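Local coordinates for protein farnesyltransferase, putative (Trypanosoma cruzi, PDB 3WCA) that probably condenses two molecules of farnesyl diphosphate into squalene, using NADPH or NADH as reductant and magnesium as cofactor, the first step towards lanosterol, at residues A43-E48 with F277-I282; G197-K202 with I282-A287; M288-L293 with V305-G310; T331-L336 with D356-M361. The protein carries 1 engineered substitution. All coordinates share one frame; numbering follows the deposited sequence.

Interaction 1: residues A43-E48 with F277-I282; sequences AVVIME and FAFSAI
F279 holds CG (chi1 166°), and V45 its CG1 (chi1 -173°), opposite the backbone nitrogen, and the two side chains cross at about a right angle. CG1 of V45 lies 3.8 Å from CD1 of F279 and 3.5 Å from the carbonyl O of F279, while the other methyl, CG2, meets CG2 of I282 at 4.1 Å. The ring turns its edge to the backbone of 43-48: the carbonyl O of V45 lies in the ring plane, 3.6 Å from CD1 of F279, with CA of I46 near that plane as well. A C-H edge is slightly positive, which suits an oxygen that also accepts the amide of E48 in the 3-10 turn 46-48. Both segments belong to the all-helical isoprenoid synthase fold, and the F279 side chain comes within about 5 Å of the bound farnesyl thiodiphosphate, nearest atoms compared. E48 bends at chi2 (-56°), laying CG 4.1 Å from CD1 of I282 and OE1 3.9 Å from CB of A278. A278, a small residue, meets the carboxylate with its methyl; the CA atoms of E48 and F279 are 5.5 Å apart. I46 points CB the other way, and its side chain touches R54, V57 and C58 of helix 51-72, whereas F316 of helix 309-318 touches V45 and I282.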
loop_
_atom_site.group_PDB
_atom_site.type_symbol
_atom_site.label_atom_id
_atom_site.label_comp_id
_atom_site.label_asym_id
_atom_site.label_seq_id
_atom_site.Cartn_x
_atom_site.Cartn_y
_atom_site.Cartn_z
ATOM N N ALA A 43 7.967 -5.800 7.679
ATOM C CA ALA A 43 9.167 -6.168 8.426
ATOM C C ALA A 43 9.829 -7.457 7.950
ATOM O O ALA A 43 10.968 -7.732 8.301
ATOM C CB ALA A 43 8.852 -6.257 9.934
ATOM N N VAL A 44 9.118 -8.254 7.164
ATOM C CA VAL A 44 9.701 -9.478 6.656
ATOM C C VAL A 44 10.305 -9.156 5.305
ATOM O O VAL A 44 11.463 -9.465 5.030
ATOM C CB VAL A 44 8.649 -10.594 6.465
ATOM C CG1 VAL A 44 9.302 -11.808 5.824
ATOM C CG2 VAL A 44 8.037 -10.986 7.806
ATOM N N VAL A 45 9.504 -8.520 4.465
ATOM C CA VAL A 45 9.936 -8.176 3.125
ATOM C C VAL A 45 11.137 -7.246 3.115
ATOM O O VAL A 45 12.019 -7.379 2.272
ATOM C CB VAL A 45 8.792 -7.511 2.340
ATOM C CG1 VAL A 45 9.200 -7.314 0.901
ATOM C CG2 VAL A 45 7.543 -8.374 2.430
ATOM N N ILE A 46 11.169 -6.303 4.051
ATOM C CA ILE A 46 12.261 -5.358 4.111
ATOM C C ILE A 46 13.612 -6.058 4.302
ATOM O O ILE A 46 14.650 -5.518 3.935
ATOM C CB ILE A 46 12.035 -4.329 5.246
ATOM C CG1 ILE A 46 12.909 -3.096 5.009
ATOM C CG2 ILE A 46 12.343 -4.960 6.608
ATOM C CD1 ILE A 46 12.829 -2.068 6.128
ATOM N N MET A 47 13.598 -7.267 4.850
ATOM C CA MET A 47 14.840 -7.996 5.084
ATOM C C MET A 47 15.532 -8.436 3.799
ATOM O O MET A 47 16.686 -8.854 3.828
ATOM C CB MET A 47 14.580 -9.203 5.990
ATOM C CG MET A 47 14.168 -8.820 7.411
ATOM S SD MET A 47 15.359 -7.677 8.201
ATOM C CE MET A 47 14.285 -6.813 9.371
ATOM N N GLU A 48 14.819 -8.349 2.681
ATOM C CA GLU A 48 15.356 -8.697 1.364
ATOM C C GLU A 48 16.408 -7.665 0.943
ATOM O O GLU A 48 17.295 -7.950 0.134
ATOM C CB GLU A 48 14.242 -8.685 0.308
ATOM C CG GLU A 48 13.189 -9.796 0.416
ATOM C CD GLU A 48 13.798 -11.191 0.391
ATOM O OE1 GLU A 48 14.843 -11.380 -0.266
ATOM O OE2 GLU A 48 13.223 -12.102 1.020
ATOM N N PHE A 277 14.746 -5.900 -6.505
ATOM C CA PHE A 277 13.689 -6.619 -7.185
ATOM C C PHE A 277 12.828 -7.477 -6.250
ATOM O O PHE A 277 11.599 -7.387 -6.287
ATOM C CB PHE A 277 14.251 -7.496 -8.296
ATOM C CG PHE A 277 13.200 -8.312 -8.990
ATOM C CD1 PHE A 277 12.774 -9.527 -8.450
ATOM C CD2 PHE A 277 12.579 -7.825 -10.137
ATOM C CE1 PHE A 277 11.735 -10.249 -9.041
ATOM C CE2 PHE A 277 11.540 -8.533 -10.740
ATOM C CZ PHE A 277 11.114 -9.752 -10.187
ATOM N N ALA A 278 13.451 -8.303 -5.415
ATOM C CA ALA A 278 12.663 -9.155 -4.523
ATOM C C ALA A 278 11.824 -8.326 -3.545
ATOM O O ALA A 278 10.658 -8.637 -3.301
ATOM C CB ALA A 278 13.576 -10.127 -3.760
ATOM N N PHE A 279 12.421 -7.273 -2.988
ATOM C CA PHE A 279 11.726 -6.395 -2.049
ATOM C C PHE A 279 10.507 -5.738 -2.712
ATOM O O PHE A 279 9.467 -5.568 -2.076
ATOM C CB PHE A 279 12.676 -5.299 -1.540
ATOM C CG PHE A 279 11.976 -4.178 -0.833
ATOM C CD1 PHE A 279 11.565 -4.309 0.493
ATOM C CD2 PHE A 279 11.677 -2.997 -1.513
ATOM C CE1 PHE A 279 10.859 -3.279 1.133
ATOM C CE2 PHE A 279 10.976 -1.966 -0.889
ATOM C CZ PHE A 279 10.565 -2.104 0.434
ATOM N N SER A 280 10.651 -5.381 -3.988
ATOM C CA SER A 280 9.590 -4.730 -4.765
ATOM C C SER A 280 8.515 -5.670 -5.319
ATOM O O SER A 280 7.330 -5.321 -5.376
ATOM C CB SER A 280 10.210 -3.953 -5.936
ATOM O OG SER A 280 11.065 -2.907 -5.473
ATOM N N ALA A 281 8.937 -6.868 -5.703
ATOM C CA ALA A 281 8.055 -7.863 -6.301
ATOM C C ALA A 281 7.129 -8.612 -5.360
ATOM O O ALA A 281 5.955 -8.799 -5.665
ATOM C CB ALA A 281 8.885 -8.871 -7.076
ATOM N N ILE A 282 7.663 -9.051 -4.229
ATOM C CA ILE A 282 6.889 -9.832 -3.280
ATOM C C ILE A 282 5.549 -9.235 -2.879
ATOM O O ILE A 282 4.538 -9.919 -2.927
ATOM C CB ILE A 282 7.749 -10.159 -2.042
ATOM C CG1 ILE A 282 8.822 -11.181 -2.456
ATOM C CG2 ILE A 282 6.883 -10.668 -0.886
ATOM C CD1 ILE A 282 9.886 -11.450 -1.391
#

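Interaction 2: residues G197-K202 with I282-A287; sequences GLFLQK and IPQVMA. With FPS (S-[(2E,6E)-3,7,11-trimethyldodeca-2,6,10-trienyl] trihydrogen thiodiphosphate), chain E.
L200 wedges between Q284, P283 and A287 where helix 191-207, which lines the ligand pocket of the isoprenoid synthase helical fold, packs on helix 274-294, the short segments inclined at 45°. Its CB comes 4.2 Å from C4 of the farnesyl thiodiphosphate. With chi1 at -58°, CG sits beside the backbone N and lies 3.4 Å from NE2 of Q284. The two methyls then divide the work: CD1 faces the ligand, 3.8 Å from C8 of FPS, and also reaches the ring of P283, while CD2 lies 3.4 Å from both the P283 carbonyl O and NE2 of Q284, and 3.7 Å from CB of A287. A branched leucine thus serves a hydrocarbon substrate pocket and a helix interface at once. G197, with no side chain, lets the isoprenoid run close over its CA, and the small A287 admits CE2 of F199 at 3.6 Å. Q284 is bent at chi2 and crosses L200 at about a right angle; NE2 donates to the carbonyl O of M196, which holds the amide. The planes of the F199 ring and that amide are 30° apart, and Q284 OE1, buried with no hydrogen-bonding partner in the model, lies near the ring plane, 3.2 Å from CD2 of F199.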
loop_
_atom_site.group_PDB
_atom_site.type_symbol
_atom_site.label_atom_id
_atom_site.label_comp_id
_atom_site.label_asym_id
_atom_site.label_seq_id
_atom_site.Cartn_x
_atom_site.Cartn_y
_atom_site.Cartn_z
ATOM N N GLY A 197 2.283 1.576 -5.994
ATOM C CA GLY A 197 1.699 1.876 -4.704
ATOM C C GLY A 197 0.182 1.731 -4.711
ATOM O O GLY A 197 -0.402 1.222 -3.752
ATOM N N LEU A 198 -0.460 2.160 -5.798
ATOM C CA LEU A 198 -1.910 2.078 -5.879
ATOM C C LEU A 198 -2.422 0.657 -5.915
ATOM O O LEU A 198 -3.438 0.358 -5.297
ATOM C CB LEU A 198 -2.441 2.854 -7.090
ATOM C CG LEU A 198 -2.933 4.269 -6.761
ATOM C CD1 LEU A 198 -1.805 5.064 -6.149
ATOM C CD2 LEU A 198 -3.449 4.961 -8.025
ATOM N N PHE A 199 -1.724 -0.227 -6.620
ATOM C CA PHE A 199 -2.161 -1.609 -6.685
ATOM C C PHE A 199 -2.195 -2.223 -5.298
ATOM O O PHE A 199 -3.132 -2.945 -4.961
ATOM C CB PHE A 199 -1.250 -2.448 -7.580
ATOM C CG PHE A 199 -1.774 -3.850 -7.826
ATOM C CD1 PHE A 199 -3.032 -4.043 -8.404
ATOM C CD2 PHE A 199 -1.024 -4.968 -7.469
ATOM C CE1 PHE A 199 -3.537 -5.325 -8.624
ATOM C CE2 PHE A 199 -1.517 -6.262 -7.682
ATOM C CZ PHE A 199 -2.766 -6.446 -8.257
ATOM N N LEU A 200 -1.177 -1.939 -4.491
ATOM C CA LEU A 200 -1.136 -2.485 -3.144
ATOM C C LEU A 200 -2.210 -1.872 -2.252
ATOM O O LEU A 200 -2.940 -2.587 -1.570
ATOM C CB LEU A 200 0.236 -2.255 -2.478
ATOM C CG LEU A 200 1.518 -2.801 -3.127
ATOM C CD1 LEU A 200 2.685 -2.672 -2.123
ATOM C CD2 LEU A 200 1.323 -4.261 -3.525
ATOM N N GLN A 201 -2.305 -0.545 -2.261
ATOM C CA GLN A 201 -3.261 0.126 -1.409
ATOM C C GLN A 201 -4.686 -0.287 -1.761
ATOM O O GLN A 201 -5.469 -0.589 -0.880
ATOM C CB GLN A 201 -3.096 1.652 -1.512
ATOM C CG GLN A 201 -3.924 2.455 -0.497
ATOM C CD GLN A 201 -3.580 2.126 0.958
ATOM O OE1 GLN A 201 -2.413 2.028 1.323
ATOM N NE2 GLN A 201 -4.600 1.969 1.791
ATOM N N LYS A 202 -5.007 -0.325 -3.046
ATOM C CA LYS A 202 -6.356 -0.680 -3.465
ATOM C C LYS A 202 -6.741 -2.115 -3.113
ATOM O O LYS A 202 -7.876 -2.367 -2.703
ATOM C CB LYS A 202 -6.533 -0.419 -4.968
ATOM C CG LYS A 202 -6.540 1.070 -5.319
ATOM C CD LYS A 202 -7.001 1.315 -6.748
ATOM C CE LYS A 202 -6.979 2.799 -7.095
ATOM N NZ LYS A 202 -7.415 3.056 -8.504
ATOM N N ILE A 282 7.663 -9.051 -4.229
ATOM C CA ILE A 282 6.889 -9.832 -3.280
ATOM C C ILE A 282 5.549 -9.235 -2.879
ATOM O O ILE A 282 4.538 -9.919 -2.927
ATOM C CB ILE A 282 7.749 -10.159 -2.042
ATOM C CG1 ILE A 282 8.822 -11.181 -2.456
ATOM C CG2 ILE A 282 6.883 -10.668 -0.886
ATOM C CD1 ILE A 282 9.886 -11.450 -1.391
ATOM N N PRO A 283 5.520 -7.956 -2.483
ATOM C CA PRO A 283 4.232 -7.377 -2.102
ATOM C C PRO A 283 3.261 -7.336 -3.290
ATOM O O PRO A 283 2.055 -7.528 -3.119
ATOM C CB PRO A 283 4.620 -5.981 -1.610
ATOM C CG PRO A 283 6.045 -6.201 -1.071
ATOM C CD PRO A 283 6.618 -7.015 -2.204
ATOM N N GLN A 284 3.782 -7.095 -4.489
ATOM C CA GLN A 284 2.930 -7.052 -5.666
ATOM C C GLN A 284 2.336 -8.435 -5.943
ATOM O O GLN A 284 1.143 -8.559 -6.206
ATOM C CB GLN A 284 3.708 -6.570 -6.900
ATOM C CG GLN A 284 4.271 -5.140 -6.809
ATOM C CD GLN A 284 3.200 -4.091 -6.595
ATOM O OE1 GLN A 284 2.090 -4.206 -7.122
ATOM N NE2 GLN A 284 3.523 -3.058 -5.828
ATOM N N VAL A 285 3.159 -9.477 -5.893
ATOM C CA VAL A 285 2.641 -10.819 -6.143
ATOM C C VAL A 285 1.600 -11.198 -5.071
ATOM O O VAL A 285 0.593 -11.836 -5.372
ATOM C CB VAL A 285 3.777 -11.852 -6.172
ATOM C CG1 VAL A 285 3.204 -13.254 -6.317
ATOM C CG2 VAL A 285 4.719 -11.543 -7.330
ATOM N N MET A 286 1.839 -10.793 -3.829
ATOM C CA MET A 286 0.908 -11.065 -2.732
ATOM C C MET A 286 -0.427 -10.343 -2.958
ATOM O O MET A 286 -1.490 -10.867 -2.644
ATOM C CB MET A 286 1.497 -10.572 -1.421
ATOM C CG MET A 286 2.823 -11.172 -1.113
ATOM S SD MET A 286 2.603 -12.401 0.121
ATOM C CE MET A 286 3.348 -11.487 1.479
ATOM N N ALA A 287 -0.348 -9.123 -3.476
ATOM C CA ALA A 287 -1.538 -8.331 -3.741
ATOM C C ALA A 287 -2.378 -8.999 -4.821
ATOM O O ALA A 287 -3.601 -9.075 -4.702
ATOM C CB ALA A 287 -1.146 -6.914 -4.173
HETATM C C1 FPS E . -0.123 -0.864 4.680
HETATM S S1 FPS E . 1.079 -1.139 6.072
HETATM C C2 FPS E . 0.550 -0.012 3.561
HETATM C C3 FPS E . 0.427 -0.079 2.177
HETATM C C4 FPS E . -0.458 -1.060 1.440
HETATM C C5 FPS E . 1.254 0.892 1.365
HETATM C C6 FPS E . 2.786 0.619 1.246
HETATM C C7 FPS E . 3.177 0.949 -0.179
HETATM C C8 FPS E . 4.286 0.558 -0.825
HETATM C C10 FPS E . 4.435 1.053 -2.276
HETATM C C9 FPS E . 5.372 -0.326 -0.199
HETATM C C11 FPS E . 5.236 0.097 -3.132
HETATM C C12 FPS E . 5.761 0.839 -4.334
HETATM C C13 FPS E . 6.933 0.590 -4.960
HETATM C C14 FPS E . 7.919 -0.503 -4.525
HETATM C C15 FPS E . 7.284 1.451 -6.171
HETATM P PA FPS E . 1.899 -3.036 5.943
HETATM O O1A FPS E . 2.487 -3.260 4.521
HETATM O O2A FPS E . 2.993 -3.120 6.976
HETATM O O3A FPS E . 0.926 -4.286 6.488
HETATM P PB FPS E . -0.670 -4.781 6.213
HETATM O O1B FPS E . -0.747 -6.321 5.992
HETATM O O2B FPS E . -1.526 -4.464 7.492
HETATM O O3B FPS E . -1.222 -4.122 4.882
#

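Interaction 3: residues M288-L293 with V305-G310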
loop_
_atom_site.group_PDB
_atom_site.type_symbol
_atom_site.label_atom_id
_atom_site.label_comp_id
_atom_site.label_asym_id
_atom_site.label_seq_id
_atom_site.Cartn_x
_atom_site.Cartn_y
_atom_site.Cartn_z
ATOM N N MET A 288 -1.725 -9.493 -5.869
ATOM C CA MET A 288 -2.454 -10.155 -6.939
ATOM C C MET A 288 -3.089 -11.456 -6.442
ATOM O O MET A 288 -4.174 -11.824 -6.897
ATOM C CB MET A 288 -1.548 -10.426 -8.140
ATOM C CG MET A 288 -2.287 -11.011 -9.350
ATOM S SD MET A 288 -3.475 -9.880 -10.161
ATOM C CE MET A 288 -2.358 -8.934 -11.067
ATOM N N ALA A 289 -2.429 -12.141 -5.503
ATOM C CA ALA A 289 -2.986 -13.381 -4.958
ATOM C C ALA A 289 -4.226 -13.031 -4.131
ATOM O O ALA A 289 -5.261 -13.703 -4.229
ATOM C CB ALA A 289 -1.955 -14.117 -4.080
ATOM N N THR A 290 -4.124 -11.983 -3.319
ATOM C CA THR A 290 -5.257 -11.552 -2.511
ATOM C C THR A 290 -6.412 -11.122 -3.430
ATOM O O THR A 290 -7.563 -11.514 -3.231
ATOM C CB THR A 290 -4.878 -10.363 -1.632
ATOM O OG1 THR A 290 -3.864 -10.762 -0.712
ATOM C CG2 THR A 290 -6.078 -9.854 -0.856
ATOM N N LEU A 291 -6.082 -10.323 -4.439
ATOM C CA LEU A 291 -7.060 -9.828 -5.383
ATOM C C LEU A 291 -7.790 -10.970 -6.097
ATOM O O LEU A 291 -8.996 -10.886 -6.333
ATOM C CB LEU A 291 -6.384 -8.925 -6.420
ATOM C CG LEU A 291 -7.367 -8.095 -7.250
ATOM C CD1 LEU A 291 -7.998 -7.013 -6.345
ATOM C CD2 LEU A 291 -6.652 -7.478 -8.447
ATOM N N SER A 292 -7.064 -12.029 -6.444
ATOM C CA SER A 292 -7.689 -13.164 -7.124
ATOM C C SER A 292 -8.634 -13.889 -6.171
ATOM O O SER A 292 -9.614 -14.491 -6.595
ATOM C CB SER A 292 -6.629 -14.142 -7.631
ATOM O OG SER A 292 -6.044 -14.864 -6.570
ATOM N N LEU A 293 -8.338 -13.817 -4.878
ATOM C CA LEU A 293 -9.157 -14.462 -3.860
ATOM C C LEU A 293 -10.393 -13.648 -3.478
ATOM O O LEU A 293 -11.447 -14.221 -3.211
ATOM C CB LEU A 293 -8.330 -14.715 -2.601
ATOM C CG LEU A 293 -7.848 -16.144 -2.345
ATOM C CD1 LEU A 293 -7.002 -16.644 -3.504
ATOM C CD2 LEU A 293 -7.051 -16.165 -1.048
ATOM N N VAL A 305 -10.415 -12.079 3.939
ATOM C CA VAL A 305 -9.987 -13.159 3.067
ATOM C C VAL A 305 -8.458 -13.081 2.941
ATOM O O VAL A 305 -7.902 -12.035 2.591
ATOM C CB VAL A 305 -10.674 -13.028 1.693
ATOM C CG1 VAL A 305 -10.125 -14.054 0.721
ATOM C CG2 VAL A 305 -12.189 -13.219 1.866
ATOM N N LYS A 306 -7.789 -14.190 3.256
ATOM C CA LYS A 306 -6.330 -14.267 3.222
ATOM C C LYS A 306 -5.791 -15.499 2.514
ATOM O O LYS A 306 -6.436 -16.541 2.487
ATOM C CB LYS A 306 -5.768 -14.270 4.648
ATOM C CG LYS A 306 -5.592 -12.892 5.263
ATOM C CD LYS A 306 -4.476 -12.905 6.306
ATOM C CE LYS A 306 -3.703 -11.581 6.300
ATOM N NZ LYS A 306 -3.084 -11.302 4.958
ATOM N N THR A 307 -4.592 -15.373 1.952
ATOM C CA THR A 307 -3.955 -16.489 1.273
ATOM C C THR A 307 -3.457 -17.438 2.355
ATOM O O THR A 307 -3.416 -17.096 3.532
ATOM C CB THR A 307 -2.744 -16.028 0.440
ATOM O OG1 THR A 307 -1.715 -15.549 1.317
ATOM C CG2 THR A 307 -3.150 -14.904 -0.511
ATOM N N THR A 308 -3.087 -18.640 1.964
ATOM C CA THR A 308 -2.576 -19.581 2.945
ATOM C C THR A 308 -1.146 -19.188 3.287
ATOM O O THR A 308 -0.506 -18.418 2.566
ATOM C CB THR A 308 -2.598 -21.007 2.396
ATOM O OG1 THR A 308 -1.610 -21.138 1.369
ATOM C CG2 THR A 308 -3.977 -21.316 1.802
ATOM N N ARG A 309 -0.654 -19.703 4.403
ATOM C CA ARG A 309 0.698 -19.411 4.832
ATOM C C ARG A 309 1.663 -20.128 3.898
ATOM O O ARG A 309 2.792 -19.701 3.729
ATOM C CB ARG A 309 0.899 -19.866 6.275
ATOM C CG ARG A 309 0.605 -21.342 6.500
ATOM C CD ARG A 309 0.884 -21.711 7.946
ATOM N NE ARG A 309 0.419 -23.056 8.261
ATOM C CZ ARG A 309 0.697 -23.690 9.392
ATOM N NH1 ARG A 309 1.443 -23.103 10.322
ATOM N NH2 ARG A 309 0.229 -24.911 9.594
ATOM N N GLY A 310 1.197 -21.208 3.278
ATOM C CA GLY A 310 2.029 -21.953 2.344
ATOM C C GLY A 310 2.200 -21.211 1.028
ATOM O O GLY A 310 3.295 -21.181 0.447
HETATM O O HOH W 1 -4.176 -11.804 1.716
#
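V305 begins the contact by laying CG1 against CB of L293, 3.8 Å away, apolar against apolar near the C-terminal end of helix 274-294. K306 follows with its backbone: its carbonyl O lies 3.6 Å from CD2 of L293. The lysine CB points away from the helix, yet NZ reaches, weakly, a water held by T290; the chain also touches R207 of helix 191-207. That water sits 2.7 Å from OG1 of T290, whose stronger tie is to the carbonyl O of M286 one turn back. T307 comes next, its CA opposite that of T290. At chi1 67° its methyl CG2 stands opposite the carbonyl carbon, which brings it 3.8 Å from CB of A289 and 4.1 Å from CD2 of L293; alanine gives this methyl a shallow seat. T308 lies past the interface, and its OG1 accepts from the backbone N of A311. The extended loop 305-307 lies along helix 274-294 just before the T308 N-cap that opens helix 309-318.

Interaction 4: residues T331-L336 with D356-M361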
loop_
_atom_site.group_PDB
_atom_site.type_symbol
_atom_site.label_atom_id
_atom_site.label_comp_id
_atom_site.label_asym_id
_atom_site.label_seq_id
_atom_site.Cartn_x
_atom_site.Cartn_y
_atom_site.Cartn_z
ATOM N N THR A 331 -0.277 -16.800 -13.267
ATOM C CA THR A 331 -1.050 -17.843 -12.601
ATOM C C THR A 331 -2.204 -17.280 -11.775
ATOM O O THR A 331 -3.333 -17.757 -11.875
ATOM C CB THR A 331 -0.173 -18.690 -11.657
ATOM O OG1 THR A 331 0.761 -19.458 -12.426
ATOM C CG2 THR A 331 -1.039 -19.630 -10.841
ATOM N N TYR A 332 -1.915 -16.286 -10.941
ATOM C CA TYR A 332 -2.952 -15.687 -10.119
ATOM C C TYR A 332 -3.941 -14.896 -10.963
ATOM O O TYR A 332 -5.138 -14.909 -10.701
ATOM C CB TYR A 332 -2.329 -14.801 -9.046
ATOM C CG TYR A 332 -1.752 -15.606 -7.907
ATOM C CD1 TYR A 332 -2.573 -16.399 -7.109
ATOM C CD2 TYR A 332 -0.379 -15.614 -7.655
ATOM C CE1 TYR A 332 -2.046 -17.184 -6.086
ATOM C CE2 TYR A 332 0.164 -16.397 -6.640
ATOM C CZ TYR A 332 -0.668 -17.176 -5.860
ATOM O OH TYR A 332 -0.133 -17.939 -4.844
ATOM N N THR A 333 -3.444 -14.210 -11.982
ATOM C CA THR A 333 -4.317 -13.446 -12.856
ATOM C C THR A 333 -5.295 -14.407 -13.522
ATOM O O THR A 333 -6.475 -14.094 -13.675
ATOM C CB THR A 333 -3.528 -12.725 -13.960
ATOM O OG1 THR A 333 -2.594 -11.811 -13.368
ATOM C CG2 THR A 333 -4.488 -11.966 -14.883
ATOM N N LEU A 334 -4.798 -15.572 -13.926
ATOM C CA LEU A 334 -5.649 -16.566 -14.574
ATOM C C LEU A 334 -6.650 -17.176 -13.594
ATOM O O LEU A 334 -7.725 -17.618 -14.000
ATOM C CB LEU A 334 -4.801 -17.679 -15.213
ATOM C CG LEU A 334 -3.942 -17.333 -16.438
ATOM C CD1 LEU A 334 -3.106 -18.538 -16.857
ATOM C CD2 LEU A 334 -4.842 -16.904 -17.579
ATOM N N ARG A 335 -6.298 -17.213 -12.309
ATOM C CA ARG A 335 -7.204 -17.757 -11.299
ATOM C C ARG A 335 -8.349 -16.779 -11.065
ATOM O O ARG A 335 -9.483 -17.187 -10.798
ATOM C CB ARG A 335 -6.488 -17.999 -9.960
ATOM C CG ARG A 335 -5.819 -19.358 -9.827
ATOM C CD ARG A 335 -6.816 -20.510 -9.984
ATOM N NE ARG A 335 -7.736 -20.639 -8.854
ATOM C CZ ARG A 335 -8.657 -21.592 -8.745
ATOM N NH1 ARG A 335 -8.791 -22.502 -9.700
ATOM N NH2 ARG A 335 -9.434 -21.652 -7.671
ATOM N N LEU A 336 -8.036 -15.491 -11.144
ATOM C CA LEU A 336 -9.025 -14.455 -10.938
ATOM C C LEU A 336 -10.077 -14.592 -12.040
ATOM O O LEU A 336 -11.268 -14.715 -11.759
ATOM C CB LEU A 336 -8.344 -13.073 -10.976
ATOM C CG LEU A 336 -9.126 -11.820 -10.560
ATOM C CD1 LEU A 336 -8.163 -10.684 -10.175
ATOM C CD2 LEU A 336 -10.025 -11.385 -11.695
ATOM N N ASP A 356 -5.184 -7.515 -20.824
ATOM C CA ASP A 356 -4.155 -6.478 -20.814
ATOM C C ASP A 356 -3.025 -6.881 -19.874
ATOM O O ASP A 356 -1.853 -6.706 -20.196
ATOM C CB ASP A 356 -4.710 -5.140 -20.333
ATOM C CG ASP A 356 -5.433 -4.398 -21.413
ATOM O OD1 ASP A 356 -4.995 -4.511 -22.579
ATOM O OD2 ASP A 356 -6.420 -3.696 -21.099
ATOM N N ALA A 357 -3.394 -7.411 -18.708
ATOM C CA ALA A 357 -2.423 -7.837 -17.708
ATOM C C ALA A 357 -1.569 -8.997 -18.220
ATOM O O ALA A 357 -0.348 -8.934 -18.196
ATOM C CB ALA A 357 -3.148 -8.247 -16.420
ATOM N N ILE A 358 -2.226 -10.055 -18.677
ATOM C CA ILE A 358 -1.531 -11.225 -19.192
ATOM C C ILE A 358 -0.693 -10.852 -20.405
ATOM O O ILE A 358 0.406 -11.363 -20.603
ATOM C CB ILE A 358 -2.543 -12.324 -19.577
ATOM C CG1 ILE A 358 -3.263 -12.804 -18.316
ATOM C CG2 ILE A 358 -1.840 -13.482 -20.278
ATOM C CD1 ILE A 358 -4.316 -13.840 -18.577
ATOM N N ARG A 359 -1.216 -9.945 -21.212
ATOM C CA ARG A 359 -0.507 -9.514 -22.399
ATOM C C ARG A 359 0.777 -8.821 -21.979
ATOM O O ARG A 359 1.844 -9.076 -22.533
ATOM C CB ARG A 359 -1.395 -8.570 -23.211
ATOM C CG ARG A 359 -0.813 -8.140 -24.532
ATOM C CD ARG A 359 -1.882 -7.497 -25.403
ATOM N NE ARG A 359 -2.889 -8.462 -25.845
ATOM C CZ ARG A 359 -4.132 -8.524 -25.374
ATOM N NH1 ARG A 359 -4.535 -7.672 -24.439
ATOM N NH2 ARG A 359 -4.973 -9.440 -25.842
ATOM N N ALA A 360 0.668 -7.954 -20.978
ATOM C CA ALA A 360 1.811 -7.214 -20.470
ATOM C C ALA A 360 2.859 -8.168 -19.910
ATOM O O ALA A 360 4.054 -7.905 -19.985
ATOM C CB ALA A 360 1.352 -6.242 -19.395
ATOM N N MET A 361 2.400 -9.277 -19.342
ATOM C CA MET A 361 3.291 -10.283 -18.775
ATOM C C MET A 361 4.024 -11.040 -19.882
ATOM O O MET A 361 5.256 -11.119 -19.877
ATOM C CB MET A 361 2.490 -11.265 -17.918
ATOM C CG MET A 361 2.062 -10.711 -16.564
ATOM S SD MET A 361 0.643 -11.567 -15.854
ATOM C CE MET A 361 -0.223 -10.200 -15.089
#
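T333 and I358 form the inner, close-fitting part of this contact, their side chains sliding past each other in opposite directions. The methyl CG2 of T333 lies 3.7 Å from CG1 of I358 and 4.2 Å from CB of A357; alanine's small side chain lets the T333 methyl approach that helix. Opposite the carbonyl carbon stands OG1 of T333 (chi1 -61°), hydrogen-bonded to the carbonyl O of L329 one turn earlier, so that a polar atom can be buried here. The flexible methionine side chain of M361, bent at chi3, puts CE 3.3 Å from that same OG1. The outer side is different in character. L334 is exposed to solvent, yet its CD2 presses on CD1 of I358 at 3.3 Å, tighter than ordinary van der Waals contact, with the two side chains crossing at about a right angle. Apart from this single pinch little is engaged on that flank. D356 and R359 stay clear of the partner helix and face each other on their own, R359 NH1 3.7 Å from D356 OD1, a long salt bridge. The helices 322-338 and 347-362 run nearly antiparallel here, the axes of the short segments 10.2 Å apart and crossing at -162°. Y332 carries the first helix onto M288, A289 and S292 of helix 274-294 and onto A311 and I315 of helix 309-318, while A357 and M361 rest the second on V261 of helix 261-269.

In the fold
From the N terminus, interaction 1 closes the longest loop, bringing 277-282 back against 43-48 after 228 intervening residues. Interaction 2 crosses it: 197-202 lies within that loop, but its partner 282-287 runs beyond it, with I282 shared and V45 touching P283. Interaction 3 comes next in series, closing a short loop from helix 274-294 to the entry of helix 309-318, and F199 of interaction 2 packs on M288 and L291. Interaction 4 follows, pairing helices 322-338 and 347-362. Interactions 1 to 3 share helix 274-294, which meets the N-terminal region and the ligand-lining helix 191-207; interaction 4 joins them through Y332 and T333 of helix 322-338, which pack on it.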